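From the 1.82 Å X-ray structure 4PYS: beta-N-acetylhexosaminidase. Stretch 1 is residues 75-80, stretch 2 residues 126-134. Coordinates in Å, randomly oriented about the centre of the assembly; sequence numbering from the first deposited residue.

Stretch 1 75-80: LPTEGY
Stretch 2 126-134: DFPRVKWRS

The strongest polar link is a two-pronged salt bridge between Glu78 and Arg133. Arg133 NH1 donates to Glu78 OE1 at 2.9 Å (N-H...O 162°) and Arg133 NH2 to Glu78 OE2 at 3.0 Å (174°), and the carboxylate meets the guanidinium at its edge, near its plane, and both bonds are close to linear. Glu78 reaches it with chi1 -46° (m), chi2 -173° (t) and chi3 -86°; Arg133 is m, t, m with chi4 -76°. The guanidinium is also tied to its own stretch, since Arg133 NH1 donates to Val130 O at 2.9 Å.

The backbones pair antiparallel at Tyr80 and Asp126, CA to CA 5.6 Å. Tyr80 N donates to Asp126 O at 2.9 Å (159°) and Asp126 N to Tyr80 O at 3.0 Å (149°), closing a reciprocal pair between extended residues (phi/psi -149/166 and -155/144). Their side chains share one face of the sheet. With Tyr80 at chi1 65° (p), chi2 -89°, and Asp126 at chi1 -161° (t), Tyr80 OH lies 2.7 Å from Asp126 OD2, a weak hydrogen bond whose proton is not settled.

Next along the register, Gly79 faces Phe127, CA to CA 4.1 Å, and Gly79 CA comes within 3.2 Å of Asp126 O. An ideal CB on Gly79 would stand 3.3 Å from both Asp126 O and Phe127 CB, and 3.0 Å from Pro76 O. Gly79 ends a type II turn begun at Pro76, with Thr77 at -53/137, Glu78 at 66/6 and Gly79 N hydrogen-bonded to Pro76 O at 2.9 Å.

Packing completes the contact. Pro76 CG sits over one face of the Phe127 ring, 4.2 Å from the ring centroid and 27° off its normal, a CH-pi contact; Phe127 has chi1 45° (p), chi2 84°. Pro128 CG lies 3.5 Å from Glu78 OE1, beside the salt bridge.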

# COMPACT_ATOMS: atom_id res chain seq x y z
N LEU A 75 -6.47 -21.36 13.03
CA LEU A 75 -6.39 -19.90 13.06
C LEU A 75 -6.90 -19.36 11.72
O LEU A 75 -6.83 -20.05 10.71
CB LEU A 75 -4.95 -19.45 13.30
CG LEU A 75 -4.43 -19.49 14.74
CD1 LEU A 75 -2.93 -19.28 14.76
CD2 LEU A 75 -5.12 -18.46 15.61
N PRO A 76 -7.43 -18.13 11.72
CA PRO A 76 -7.84 -17.49 10.47
C PRO A 76 -6.62 -17.14 9.64
O PRO A 76 -5.51 -17.09 10.18
CB PRO A 76 -8.50 -16.18 10.93
CG PRO A 76 -8.69 -16.29 12.41
CD PRO A 76 -7.64 -17.26 12.89
N THR A 77 -6.84 -16.87 8.36
CA THR A 77 -5.78 -16.37 7.49
C THR A 77 -5.14 -15.14 8.12
O THR A 77 -5.83 -14.28 8.68
CB THR A 77 -6.33 -15.97 6.11
OG1 THR A 77 -7.25 -16.97 5.66
CG2 THR A 77 -5.19 -15.84 5.12
N GLU A 78 -3.82 -15.10 8.04
CA GLU A 78 -2.99 -14.04 8.60
C GLU A 78 -3.00 -13.95 10.13
O GLU A 78 -2.43 -13.02 10.70
CB GLU A 78 -3.34 -12.67 8.00
CG GLU A 78 -3.48 -12.66 6.49
CD GLU A 78 -3.65 -11.26 5.96
OE1 GLU A 78 -4.81 -10.76 5.94
OE2 GLU A 78 -2.62 -10.65 5.60
N GLY A 79 -3.65 -14.90 10.79
CA GLY A 79 -3.75 -14.85 12.25
C GLY A 79 -2.58 -15.53 12.94
O GLY A 79 -1.90 -16.36 12.34
N TYR A 80 -2.35 -15.20 14.20
CA TYR A 80 -1.29 -15.87 14.95
C TYR A 80 -1.66 -15.95 16.42
O TYR A 80 -2.59 -15.27 16.88
CB TYR A 80 0.05 -15.14 14.76
CG TYR A 80 0.02 -13.75 15.36
CD1 TYR A 80 -0.39 -12.65 14.61
CD2 TYR A 80 0.41 -13.54 16.68
CE1 TYR A 80 -0.43 -11.38 15.18
CE2 TYR A 80 0.37 -12.28 17.25
CZ TYR A 80 -0.04 -11.21 16.49
OH TYR A 80 -0.09 -9.96 17.07
N ASP A 126 -4.49 -13.05 17.69
CA ASP A 126 -4.61 -11.84 16.88
C ASP A 126 -4.83 -12.18 15.40
O ASP A 126 -4.31 -13.18 14.89
CB ASP A 126 -3.33 -11.00 17.07
CG ASP A 126 -3.50 -9.56 16.67
OD1 ASP A 126 -4.66 -9.08 16.58
OD2 ASP A 126 -2.45 -8.88 16.49
N PHE A 127 -5.63 -11.37 14.72
CA PHE A 127 -5.91 -11.55 13.30
C PHE A 127 -6.57 -10.26 12.77
O PHE A 127 -7.19 -9.52 13.55
CB PHE A 127 -6.83 -12.76 13.07
CG PHE A 127 -7.99 -12.84 14.02
CD1 PHE A 127 -9.16 -12.13 13.78
CD2 PHE A 127 -7.89 -13.62 15.17
CE1 PHE A 127 -10.23 -12.21 14.66
CE2 PHE A 127 -8.96 -13.70 16.06
CZ PHE A 127 -10.12 -13.00 15.81
N PRO A 128 -6.44 -10.01 11.45
CA PRO A 128 -6.88 -8.71 10.90
C PRO A 128 -8.37 -8.58 10.70
O PRO A 128 -9.07 -9.55 10.34
CB PRO A 128 -6.18 -8.65 9.54
CG PRO A 128 -6.05 -10.11 9.13
CD PRO A 128 -5.71 -10.81 10.44
N ARG A 129 -8.87 -7.37 10.93
CA ARG A 129 -10.27 -7.07 10.72
C ARG A 129 -10.66 -7.18 9.26
O ARG A 129 -11.74 -7.73 8.95
CB ARG A 129 -10.62 -5.67 11.25
CG ARG A 129 -12.10 -5.40 11.22
CD ARG A 129 -12.43 -3.97 11.67
NE ARG A 129 -11.88 -2.97 10.76
CZ ARG A 129 -12.49 -2.57 9.65
NH1 ARG A 129 -11.93 -1.66 8.88
NH2 ARG A 129 -13.67 -3.10 9.31
N VAL A 130 -9.81 -6.67 8.37
CA VAL A 130 -10.10 -6.72 6.92
C VAL A 130 -8.95 -7.31 6.13
O VAL A 130 -7.80 -7.28 6.57
CB VAL A 130 -10.48 -5.33 6.33
CG1 VAL A 130 -11.69 -4.76 7.07
CG2 VAL A 130 -9.30 -4.37 6.37
N LYS A 131 -9.27 -7.83 4.94
CA LYS A 131 -8.33 -8.62 4.14
C LYS A 131 -7.38 -7.76 3.32
O LYS A 131 -6.29 -8.21 2.94
CB LYS A 131 -9.10 -9.53 3.18
CG LYS A 131 -10.02 -10.53 3.87
CD LYS A 131 -10.78 -11.38 2.84
N TRP A 132 -7.79 -6.54 3.01
CA TRP A 132 -6.96 -5.64 2.22
C TRP A 132 -6.52 -4.47 3.09
O TRP A 132 -7.37 -3.71 3.58
CB TRP A 132 -7.73 -5.09 1.00
CG TRP A 132 -6.88 -4.14 0.20
CD1 TRP A 132 -6.57 -2.84 0.51
CD2 TRP A 132 -6.23 -4.41 -1.05
NE1 TRP A 132 -5.77 -2.30 -0.46
CE2 TRP A 132 -5.55 -3.24 -1.43
CE3 TRP A 132 -6.17 -5.53 -1.88
CZ2 TRP A 132 -4.79 -3.16 -2.61
CZ3 TRP A 132 -5.42 -5.45 -3.05
CH2 TRP A 132 -4.74 -4.28 -3.40
N ARG A 133 -5.21 -4.32 3.29
CA ARG A 133 -4.65 -3.28 4.16
C ARG A 133 -3.42 -2.72 3.44
O ARG A 133 -2.37 -3.37 3.43
CB ARG A 133 -4.25 -3.89 5.52
CG ARG A 133 -5.44 -4.60 6.22
CD ARG A 133 -5.09 -5.22 7.58
NE ARG A 133 -3.91 -6.08 7.48
CZ ARG A 133 -3.90 -7.31 6.96
NH1 ARG A 133 -5.01 -7.87 6.48
NH2 ARG A 133 -2.74 -7.98 6.92
N SER A 134 -3.55 -1.55 2.81
CA SER A 134 -2.45 -1.08 1.93
C SER A 134 -1.99 0.34 2.21
O SER A 134 -2.72 1.15 2.78
CB SER A 134 -2.84 -1.16 0.45
OG SER A 134 -3.88 -0.24 0.15